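Local coordinates for uncharacterized protein (Bacteroides ovatus, PDB 4IRT) that is of unknown function but is a putative neuraminidase of the BNR-repeat family, probably built as a beta-propeller and so perhaps acting on sialylated glycans, at residues 7-12 and 403-408; 35-40 and 381-386; 140-145 and 178-183; 148-153 and 167-172. All blocks are in the same frame, centred on the assembly; numbering follows the deposited sequence.

Contact 1 (7-12 and 403-408)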
# COMPACT_ATOMS: atom_id res chain seq x y z
N VAL A 7 0.93 19.67 7.88
CA VAL A 7 1.53 19.63 9.19
C VAL A 7 2.98 19.17 9.03
O VAL A 7 3.25 18.04 8.57
CB VAL A 7 0.78 18.66 10.10
CG1 VAL A 7 1.47 18.63 11.45
CG2 VAL A 7 -0.68 19.08 10.21
N GLU A 8 3.92 20.05 9.34
CA GLU A 8 5.32 19.66 9.24
C GLU A 8 5.66 18.53 10.21
O GLU A 8 5.21 18.54 11.38
CB GLU A 8 6.22 20.84 9.50
CG GLU A 8 6.26 21.87 8.40
CD GLU A 8 7.32 22.94 8.64
OE1 GLU A 8 7.86 23.01 9.75
OE2 GLU A 8 7.62 23.71 7.71
N VAL A 9 6.45 17.58 9.72
CA VAL A 9 7.01 16.54 10.56
C VAL A 9 8.52 16.76 10.73
O VAL A 9 9.00 17.18 11.81
CB VAL A 9 6.75 15.13 9.97
CG1 VAL A 9 7.35 14.08 10.88
CG2 VAL A 9 5.28 14.90 9.75
N GLY A 10 9.26 16.53 9.65
CA GLY A 10 10.70 16.72 9.64
C GLY A 10 11.28 16.40 8.28
O GLY A 10 10.64 15.76 7.47
N LYS A 11 12.50 16.83 8.02
CA LYS A 11 13.13 16.57 6.74
C LYS A 11 13.54 15.11 6.66
O LYS A 11 13.97 14.51 7.66
CB LYS A 11 14.32 17.49 6.55
CG LYS A 11 13.88 18.93 6.37
CD LYS A 11 15.02 19.87 6.08
CE LYS A 11 14.47 21.26 5.72
NZ LYS A 11 15.52 22.27 5.35
N GLY A 12 13.43 14.55 5.47
CA GLY A 12 13.75 13.15 5.23
C GLY A 12 14.49 12.98 3.93
O GLY A 12 14.54 13.88 3.11
N ILE A 403 8.96 16.39 5.22
CA ILE A 403 7.83 15.45 5.27
C ILE A 403 6.68 16.15 6.00
O ILE A 403 6.89 16.83 7.03
CB ILE A 403 8.19 14.15 5.99
CG1 ILE A 403 9.24 13.38 5.18
CG2 ILE A 403 6.97 13.29 6.21
CD1 ILE A 403 9.99 12.36 6.02
N TYR A 404 5.50 16.04 5.41
CA TYR A 404 4.27 16.57 6.03
C TYR A 404 3.24 15.49 6.22
O TYR A 404 3.21 14.49 5.47
CB TYR A 404 3.61 17.57 5.10
CG TYR A 404 4.49 18.70 4.64
CD1 TYR A 404 5.26 18.58 3.49
CD2 TYR A 404 4.52 19.91 5.32
CE1 TYR A 404 6.06 19.64 3.06
CE2 TYR A 404 5.30 20.98 4.90
CZ TYR A 404 6.06 20.83 3.75
OH TYR A 404 6.84 21.88 3.35
N VAL A 405 2.33 15.70 7.17
CA VAL A 405 1.05 15.04 7.08
C VAL A 405 0.07 16.04 6.48
O VAL A 405 -0.13 17.14 7.03
CB VAL A 405 0.58 14.51 8.45
CG1 VAL A 405 -0.83 13.96 8.34
CG2 VAL A 405 1.54 13.47 8.97
N LEU A 406 -0.51 15.67 5.35
CA LEU A 406 -1.50 16.49 4.72
C LEU A 406 -2.87 16.05 5.23
O LEU A 406 -3.33 14.90 4.98
CB LEU A 406 -1.38 16.38 3.20
CG LEU A 406 -2.11 17.45 2.36
CD1 LEU A 406 -1.68 17.36 0.91
CD2 LEU A 406 -3.61 17.27 2.44
N GLU A 407 -3.49 16.96 5.96
CA GLU A 407 -4.81 16.73 6.55
C GLU A 407 -5.83 17.25 5.54
O GLU A 407 -5.99 18.46 5.36
CB GLU A 407 -4.91 17.47 7.89
CG GLU A 407 -3.82 17.08 8.88
CD GLU A 407 -3.98 17.73 10.26
OE1 GLU A 407 -4.46 18.89 10.34
OE2 GLU A 407 -3.61 17.07 11.25
N THR A 408 -6.51 16.34 4.88
CA THR A 408 -7.30 16.71 3.72
C THR A 408 -8.65 17.26 4.15
O THR A 408 -9.33 16.66 4.99
CB THR A 408 -7.56 15.52 2.79
OG1 THR A 408 -8.42 14.60 3.47
CG2 THR A 408 -6.27 14.84 2.38
O HOH W 1 8.33 23.28 4.99
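Glu8 and Tyr404 lie side by side and point the same way from the face of the sheet they share, with the carboxylate and ring planes 54° apart. Glu8 CG rests against Tyr404 CE2 at 3.7 Å, an oblique approach to the ring. Beyond this apolar touch the polar ends are joined by one water, which donates to Glu8 OE2 at 2.8 Å and lies 2.6 Å from Tyr404 OH. The opposite face carries Val7, Val405 and Ile403. Val7 CG2, anti to its carbonyl carbon, meets the carboxylate carbon of Glu407 at 3.6 Å (CG2 to CD), a side chain whose OE2 is salt-bridged to Arg51. Val9 turns its own CG2 to Val405 CG2, 4.1 Å away. The backbones form an antiparallel ladder: Val7 and Val405 make a hydrogen-bonded pair, N to O 2.9 Å in each direction. Further along, Val9 and Gly10 both face Ile403 in a classic beta bulge, Val9 N donating to Ile403 O and Gly10 O receiving Ile403 N from above its carbonyl plane. A strand near the N terminus thus completes a sheet made by C-terminal strands, consistent with the "Velcro" closure of beta-propellers. Chemically, the joint relies on backbone bonds and branched aliphatic groups, while the polar tips of Glu8 and Tyr404 are bridged by a water and the Glu407 charge is probably offset by the salt bridge to Arg51.

Contact 2 (35-40 and 381-386)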
# COMPACT_ATOMS: atom_id res chain seq x y z
N GLN A 35 -1.04 9.63 16.47
CA GLN A 35 -0.66 9.22 15.13
C GLN A 35 0.84 9.01 15.08
O GLN A 35 1.61 9.80 15.63
CB GLN A 35 -1.07 10.32 14.15
CG GLN A 35 -0.79 10.02 12.71
CD GLN A 35 -1.27 11.16 11.84
OE1 GLN A 35 -0.74 12.27 11.91
NE2 GLN A 35 -2.28 10.90 11.05
N TYR A 36 1.22 7.94 14.41
CA TYR A 36 2.58 7.48 14.30
C TYR A 36 3.02 7.56 12.86
O TYR A 36 2.22 7.34 11.95
CB TYR A 36 2.70 6.02 14.75
CG TYR A 36 2.41 5.82 16.21
CD1 TYR A 36 1.10 5.68 16.68
CD2 TYR A 36 3.46 5.75 17.13
CE1 TYR A 36 0.84 5.52 18.04
CE2 TYR A 36 3.21 5.55 18.47
CZ TYR A 36 1.91 5.43 18.92
OH TYR A 36 1.68 5.26 20.27
N ILE A 37 4.31 7.84 12.67
CA ILE A 37 4.87 7.99 11.34
C ILE A 37 6.25 7.36 11.34
O ILE A 37 6.88 7.20 12.40
CB ILE A 37 4.94 9.49 10.94
CG1 ILE A 37 5.13 9.65 9.42
CG2 ILE A 37 6.02 10.22 11.73
CD1 ILE A 37 4.97 11.10 8.99
N SER A 38 6.74 6.99 10.16
CA SER A 38 8.08 6.44 10.04
C SER A 38 8.65 6.86 8.71
O SER A 38 7.93 6.97 7.73
CB SER A 38 8.08 4.88 10.15
OG SER A 38 7.26 4.26 9.18
N TYR A 39 9.96 7.08 8.70
CA TYR A 39 10.69 7.45 7.50
C TYR A 39 12.16 7.29 7.72
O TYR A 39 12.61 7.07 8.86
CB TYR A 39 10.40 8.89 7.11
CG TYR A 39 10.72 9.91 8.15
CD1 TYR A 39 9.77 10.28 9.09
CD2 TYR A 39 11.96 10.58 8.15
CE1 TYR A 39 10.04 11.27 10.03
CE2 TYR A 39 12.23 11.56 9.09
CZ TYR A 39 11.26 11.87 10.04
OH TYR A 39 11.51 12.86 10.95
N TYR A 40 12.92 7.34 6.61
CA TYR A 40 14.36 7.44 6.70
C TYR A 40 14.81 8.90 6.65
O TYR A 40 14.37 9.66 5.77
CB TYR A 40 15.00 6.71 5.54
CG TYR A 40 14.82 5.21 5.48
CD1 TYR A 40 15.45 4.37 6.38
CD2 TYR A 40 14.07 4.62 4.46
CE1 TYR A 40 15.28 3.00 6.32
CE2 TYR A 40 13.90 3.25 4.37
CZ TYR A 40 14.55 2.43 5.30
OH TYR A 40 14.42 1.05 5.25
N HIS A 381 -5.59 11.53 6.03
CA HIS A 381 -4.28 12.10 6.25
C HIS A 381 -3.32 11.36 5.36
O HIS A 381 -3.31 10.12 5.33
CB HIS A 381 -3.86 11.97 7.71
CG HIS A 381 -4.59 12.89 8.64
ND1 HIS A 381 -4.16 13.11 9.93
CD2 HIS A 381 -5.71 13.65 8.49
CE1 HIS A 381 -4.99 13.95 10.54
NE2 HIS A 381 -5.94 14.29 9.68
N LEU A 382 -2.55 12.14 4.61
CA LEU A 382 -1.56 11.63 3.67
C LEU A 382 -0.14 11.95 4.12
O LEU A 382 0.16 13.06 4.60
CB LEU A 382 -1.80 12.26 2.29
CG LEU A 382 -3.15 12.04 1.61
CD1 LEU A 382 -3.31 12.92 0.38
CD2 LEU A 382 -3.26 10.58 1.22
N PHE A 383 0.74 10.97 3.89
CA PHE A 383 2.19 11.14 3.98
C PHE A 383 2.66 11.85 2.71
O PHE A 383 2.58 11.30 1.61
CB PHE A 383 2.88 9.76 4.10
CG PHE A 383 4.39 9.82 4.37
CD1 PHE A 383 5.29 10.24 3.39
CD2 PHE A 383 4.91 9.45 5.61
CE1 PHE A 383 6.67 10.30 3.63
CE2 PHE A 383 6.28 9.49 5.84
CZ PHE A 383 7.18 9.93 4.87
N VAL A 384 3.16 13.07 2.86
CA VAL A 384 3.52 13.90 1.70
C VAL A 384 4.97 14.37 1.85
O VAL A 384 5.34 14.97 2.84
CB VAL A 384 2.57 15.09 1.59
CG1 VAL A 384 3.02 16.07 0.51
CG2 VAL A 384 1.17 14.59 1.26
N GLN A 385 5.77 14.13 0.81
CA GLN A 385 7.18 14.54 0.77
C GLN A 385 7.61 14.54 -0.70
O GLN A 385 7.32 13.60 -1.43
CB GLN A 385 8.06 13.53 1.50
CG GLN A 385 9.49 13.96 1.58
CD GLN A 385 10.44 12.89 1.99
OE1 GLN A 385 10.13 11.70 1.99
NE2 GLN A 385 11.65 13.31 2.35
N HIS A 386 8.27 15.61 -1.10
CA HIS A 386 8.91 15.66 -2.42
C HIS A 386 10.10 14.69 -2.43
O HIS A 386 10.98 14.80 -1.59
CB HIS A 386 9.44 17.07 -2.65
CG HIS A 386 10.16 17.22 -3.95
ND1 HIS A 386 9.59 17.81 -5.05
CD2 HIS A 386 11.41 16.84 -4.32
CE1 HIS A 386 10.47 17.81 -6.05
NE2 HIS A 386 11.58 17.23 -5.62
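His381 opens the strand with the polar link of this contact, its ND1 accepting a hydrogen bond from Gln35 NE2 at 3.1 Å. The amide reaches the ring at its edge, tilted 19° from the imidazole plane, and the two planes are turned 68° apart. An extended Gln35, with CG anti to the backbone N (chi1 -178°), spans the distance between the backbones. The same amide is also held by Arg51, at OE1, and by Asp370, at NE2, so that several partners fix its rotation. Two residues on, Phe383 makes the next contact along the strands. Ile37 crosses it at about a right angle and lays both CG1 and CD1 against the ring's CD2–CE2 side, CG1 being 3.8 Å from CE2. Ser38 O approaches the same CE2 at 3.6 Å, and Tyr39 CB meets CZ at the ring edge, 4.1 Å away. Arg24 makes a cation-pi contact with Phe383 and also hydrogen-bonds Ser38 O, tying the ring to the backbone beside it. Strands 34-40 and 381-385 share no sheet: their axes come no closer than 10.0 Å, running roughly the same way, and side chains bridge the gap between two sheets, as between adjacent propeller blades. Strand 401-407, the neighbour of 381-385, sends Ile403 onto Tyr39 and Phe383, while strand 28-31 places Leu28 against Gln35 and Ile37.

Contact 3 (140-145 and 178-183)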
# COMPACT_ATOMS: atom_id res chain seq x y z
N VAL A 140 2.28 -9.60 5.60
CA VAL A 140 2.42 -10.20 4.29
C VAL A 140 3.73 -9.73 3.68
O VAL A 140 4.12 -8.57 3.85
CB VAL A 140 1.26 -9.87 3.34
CG1 VAL A 140 1.51 -10.51 1.99
CG2 VAL A 140 -0.05 -10.36 3.91
N TYR A 141 4.40 -10.64 2.98
CA TYR A 141 5.61 -10.27 2.25
C TYR A 141 5.80 -11.20 1.07
O TYR A 141 5.14 -12.24 0.98
CB TYR A 141 6.83 -10.28 3.19
CG TYR A 141 7.25 -11.64 3.76
CD1 TYR A 141 6.57 -12.18 4.83
CD2 TYR A 141 8.30 -12.37 3.22
CE1 TYR A 141 6.94 -13.40 5.37
CE2 TYR A 141 8.68 -13.59 3.76
CZ TYR A 141 7.99 -14.10 4.84
OH TYR A 141 8.34 -15.33 5.41
N ARG A 142 6.71 -10.80 0.18
CA ARG A 142 7.13 -11.63 -0.95
C ARG A 142 8.44 -12.31 -0.59
O ARG A 142 9.44 -11.67 -0.23
CB ARG A 142 7.33 -10.85 -2.26
CG ARG A 142 7.66 -11.76 -3.44
CD ARG A 142 8.05 -11.05 -4.73
NE ARG A 142 9.41 -10.52 -4.73
CZ ARG A 142 9.87 -9.68 -5.66
NH1 ARG A 142 9.09 -9.30 -6.66
NH2 ARG A 142 11.11 -9.22 -5.59
N SER A 143 8.42 -13.63 -0.66
CA SER A 143 9.61 -14.42 -0.41
C SER A 143 10.23 -14.88 -1.72
O SER A 143 9.53 -15.45 -2.57
CB SER A 143 9.26 -15.66 0.41
OG SER A 143 10.44 -16.42 0.65
N GLY A 144 11.54 -14.68 -1.87
CA GLY A 144 12.27 -15.24 -3.03
C GLY A 144 13.25 -14.22 -3.57
O GLY A 144 13.11 -13.02 -3.35
N SER A 145 14.28 -14.72 -4.25
CA SER A 145 15.27 -13.88 -4.92
C SER A 145 15.41 -14.36 -6.37
O SER A 145 14.95 -15.46 -6.71
CB SER A 145 16.63 -13.98 -4.21
OG SER A 145 16.56 -13.57 -2.85
N ASN A 178 4.65 -14.73 -12.01
CA ASN A 178 4.61 -14.05 -10.75
C ASN A 178 3.25 -13.38 -10.57
O ASN A 178 2.48 -13.22 -11.53
CB ASN A 178 5.73 -13.00 -10.67
CG ASN A 178 7.12 -13.60 -10.56
OD1 ASN A 178 7.95 -13.46 -11.45
ND2 ASN A 178 7.38 -14.26 -9.48
N ALA A 179 2.99 -12.94 -9.35
CA ALA A 179 1.88 -12.05 -9.02
C ALA A 179 2.39 -10.83 -8.27
O ALA A 179 3.45 -10.90 -7.63
CB ALA A 179 0.87 -12.78 -8.17
N TYR A 180 1.64 -9.71 -8.37
CA TYR A 180 1.82 -8.53 -7.55
C TYR A 180 0.48 -8.18 -6.98
O TYR A 180 -0.49 -8.01 -7.72
CB TYR A 180 2.36 -7.35 -8.36
CG TYR A 180 3.75 -7.63 -8.83
CD1 TYR A 180 4.85 -7.31 -8.04
CD2 TYR A 180 3.96 -8.21 -10.06
CE1 TYR A 180 6.14 -7.59 -8.47
CE2 TYR A 180 5.24 -8.49 -10.50
CZ TYR A 180 6.33 -8.18 -9.70
OH TYR A 180 7.59 -8.49 -10.16
N TRP A 181 0.45 -8.08 -5.65
CA TRP A 181 -0.80 -8.01 -4.90
C TRP A 181 -0.92 -6.76 -4.06
O TRP A 181 0.04 -6.05 -3.84
CB TRP A 181 -0.94 -9.25 -4.00
CG TRP A 181 0.25 -9.45 -3.07
CD1 TRP A 181 0.49 -8.86 -1.89
CD2 TRP A 181 1.37 -10.33 -3.32
NE1 TRP A 181 1.71 -9.29 -1.37
CE2 TRP A 181 2.25 -10.21 -2.24
CE3 TRP A 181 1.70 -11.18 -4.37
CZ2 TRP A 181 3.46 -10.90 -2.18
CZ3 TRP A 181 2.86 -11.88 -4.32
CH2 TRP A 181 3.75 -11.73 -3.23
N GLN A 182 -2.13 -6.52 -3.58
CA GLN A 182 -2.47 -5.54 -2.54
C GLN A 182 -3.65 -6.04 -1.73
O GLN A 182 -4.44 -6.87 -2.22
CB GLN A 182 -2.77 -4.14 -3.15
CG GLN A 182 -3.82 -4.14 -4.28
CD GLN A 182 -3.25 -4.40 -5.66
OE1 GLN A 182 -2.08 -4.12 -5.94
NE2 GLN A 182 -4.09 -4.97 -6.54
N LEU A 183 -3.73 -5.61 -0.48
CA LEU A 183 -4.74 -6.08 0.46
C LEU A 183 -5.32 -4.93 1.22
O LEU A 183 -4.78 -3.82 1.21
CB LEU A 183 -4.17 -7.09 1.47
CG LEU A 183 -3.52 -8.33 0.89
CD1 LEU A 183 -2.04 -8.11 0.64
CD2 LEU A 183 -3.65 -9.55 1.75
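Val140 faces Leu183, and Arg142 faces Tyr180, across two strands that run almost antiparallel (169°) with their axes 9.4 Å apart, too far for backbone pairing. Trp181 bridges the strands. Its CG sits between the backbone N and the carbonyl carbon (chi1 55°), and the indole beyond it reaches the facing strand. At the pyrrole end, Val140 CG1 comes to 3.6 Å from Trp181 NE1, the two side chains crossing obliquely. At the benzo end, Arg142 CB lies 3.8 Å from Trp181 CH2, and Tyr141 O is 3.8 Å from CZ2. The strands belong to successive four-stranded antiparallel sheets, 124-167 and 178-242, each strand order following the chain as in the blades of a beta-propeller, with Trp181 wedged between them. Leu151 and Glu128 of the first sheet and Leu193 of the second also touch the indole, and a bound ethanediol comes within about 4 Å of the Trp181 side chain (nearest atoms). Next to the tryptophan, Leu183 CD2 meets Val140 CG2 at 4.3 Å. Arg142, in one of its two modelled conformers, crosses the Tyr180 side chain obliquely; its NH1 is 3.9 Å from Tyr180 CE1, which lies at the guanidinium edge, the planes turned 63° apart.

Contact 4 (148-153 and 167-172). With EDO (1,2-ethanediol), chain K.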
# COMPACT_ATOMS: atom_id res chain seq x y z
N ARG A 148 12.17 -15.22 -8.21
CA ARG A 148 11.17 -15.97 -7.46
C ARG A 148 10.40 -15.04 -6.53
O ARG A 148 10.92 -14.07 -6.00
CB ARG A 148 11.74 -17.14 -6.64
CG ARG A 148 12.21 -18.33 -7.47
CD ARG A 148 13.69 -18.21 -7.74
NE ARG A 148 14.18 -19.06 -8.81
CZ ARG A 148 15.47 -19.20 -9.11
NH1 ARG A 148 16.41 -18.56 -8.41
NH2 ARG A 148 15.82 -20.00 -10.12
N GLY A 149 9.15 -15.41 -6.33
CA GLY A 149 8.22 -14.62 -5.61
C GLY A 149 7.17 -15.61 -5.16
O GLY A 149 6.79 -16.56 -5.93
N ASN A 150 6.79 -15.45 -3.90
CA ASN A 150 5.67 -16.16 -3.33
C ASN A 150 5.10 -15.34 -2.20
O ASN A 150 5.84 -14.80 -1.39
CB ASN A 150 6.09 -17.53 -2.80
CG ASN A 150 4.91 -18.33 -2.24
OD1 ASN A 150 3.90 -18.52 -2.93
ND2 ASN A 150 5.03 -18.80 -1.01
N LEU A 151 3.78 -15.23 -2.15
CA LEU A 151 3.12 -14.50 -1.08
C LEU A 151 3.12 -15.31 0.21
O LEU A 151 2.58 -16.42 0.25
CB LEU A 151 1.66 -14.18 -1.47
CG LEU A 151 0.86 -13.27 -0.53
CD1 LEU A 151 -0.32 -12.68 -1.30
CD2 LEU A 151 0.38 -14.00 0.72
N VAL A 152 3.71 -14.76 1.28
CA VAL A 152 3.70 -15.40 2.58
C VAL A 152 2.93 -14.52 3.56
O VAL A 152 3.12 -13.31 3.58
CB VAL A 152 5.12 -15.63 3.09
CG1 VAL A 152 5.14 -16.24 4.47
CG2 VAL A 152 5.89 -16.50 2.09
N MSE A 153 2.09 -15.16 4.36
CA MSE A 153 1.16 -14.50 5.25
C MSE A 153 1.23 -15.10 6.63
O MSE A 153 1.08 -16.32 6.83
CB MSE A 153 -0.24 -14.57 4.63
CG MSE A 153 -1.34 -14.07 5.55
SE MSE A 153 -3.13 -14.24 4.75
CE MSE A 153 -2.96 -13.01 3.25
N GLN A 167 -0.72 -18.65 5.63
CA GLN A 167 -0.62 -19.35 4.36
C GLN A 167 0.81 -19.36 3.87
O GLN A 167 1.47 -18.31 3.83
CB GLN A 167 -1.52 -18.75 3.29
CG GLN A 167 -3.02 -18.78 3.56
CD GLN A 167 -3.64 -20.17 3.61
OE1 GLN A 167 -3.05 -21.15 3.19
NE2 GLN A 167 -4.84 -20.25 4.16
N ASP A 168 1.26 -20.55 3.53
CA ASP A 168 2.52 -20.81 2.84
C ASP A 168 2.36 -20.65 1.35
O ASP A 168 3.27 -20.17 0.69
CB ASP A 168 2.95 -22.27 3.11
CG ASP A 168 3.52 -22.45 4.49
OD1 ASP A 168 4.51 -21.76 4.78
OD2 ASP A 168 3.00 -23.29 5.27
N ILE A 169 1.26 -21.17 0.80
CA ILE A 169 0.96 -20.94 -0.61
C ILE A 169 -0.51 -20.56 -0.84
O ILE A 169 -1.42 -21.41 -0.81
CB ILE A 169 1.34 -22.12 -1.50
CG1 ILE A 169 2.74 -22.67 -1.14
CG2 ILE A 169 1.32 -21.68 -2.96
CD1 ILE A 169 3.26 -23.72 -2.09
N LEU A 170 -0.72 -19.27 -1.09
CA LEU A 170 -2.03 -18.72 -1.31
C LEU A 170 -2.27 -18.46 -2.79
O LEU A 170 -3.31 -18.84 -3.31
CB LEU A 170 -2.16 -17.42 -0.51
CG LEU A 170 -3.49 -16.70 -0.57
CD1 LEU A 170 -4.66 -17.64 -0.26
CD2 LEU A 170 -3.46 -15.55 0.42
N ILE A 171 -1.28 -17.83 -3.45
CA ILE A 171 -1.33 -17.58 -4.89
C ILE A 171 -0.20 -18.39 -5.51
O ILE A 171 0.95 -18.29 -5.09
CB ILE A 171 -1.17 -16.09 -5.22
CG1 ILE A 171 -2.24 -15.23 -4.55
CG2 ILE A 171 -1.25 -15.86 -6.71
CD1 ILE A 171 -1.96 -13.74 -4.69
N ASP A 172 -0.55 -19.23 -6.49
CA ASP A 172 0.37 -20.16 -7.09
C ASP A 172 0.69 -19.71 -8.51
O ASP A 172 -0.17 -19.73 -9.37
CB ASP A 172 -0.27 -21.57 -7.11
CG ASP A 172 0.70 -22.67 -7.49
OD1 ASP A 172 1.90 -22.41 -7.78
OD2 ASP A 172 0.24 -23.84 -7.50
C1 EDO K . 2.70 -15.92 -7.06
O1 EDO K . 4.02 -16.45 -7.22
C2 EDO K . 2.57 -15.24 -5.69
O2 EDO K . 2.63 -16.18 -4.61
O HOH W 2 1.49 -17.61 -1.81
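Asn150 reaches across to the backbone of Asp168: its ND2 donates to Asp168 O at 2.8 Å, nearly along the C=O axis and with the acceptor in the amide plane. CG stands anti to the backbone N (chi1 -177°), and the turn at chi2 (53°) sets the amide so that ND2 meets the carbonyl. Beside it an ethanediol, probably from the crystallisation liquor, bridges the two segments through O2, which accepts Leu151 N at 2.9 Å and donates to Ile171 O at 2.7 Å, while its O1 donates to Gly149 O. A water accepts from Leu170 N at 2.9 Å and lies within hydrogen-bonding distance of Leu151 O and Asn150 OD1, which compete for its protons. Met153 and Gln167 form an antiparallel hydrogen-bonded pair, Gln167 N to Met153 O being 3.2 Å. In the apolar part, selenomethionine Met153 sets CE on Leu170 CD2 at 3.8 Å, and Leu151 CD1 meets Ile171 CD1 at 3.9 Å. Leu193 of strand 191-198 touches Leu151 and Leu170, packing the loop against the following sheet. Past the Met153–Gln167 pair the ladder gives way to mixed bonding by amide, water and ethanediol, with Leu170 and Asp172 bonded to the Ile233 backbone.

Overall arrangement
From the N terminus, the chain enters contact 1 at residues 7-12, whose partner 403-408 lies near the C terminus, so this contact closes a loop around almost the whole chain. Contact 2 is nested inside it: it joins strand 34-40 of the next sheet to strand 381-385, which neighbours 401-407, and its centre is 6 Å from that of contact 1. Contacts 3 and 4 lie on the far side of the chain's centre, nested in both loops. Contact 3 ties sheets 124-167 and 178-242 together; contact 4 is nested within it and fastens the loop leading from one to the other. None of the loops cross.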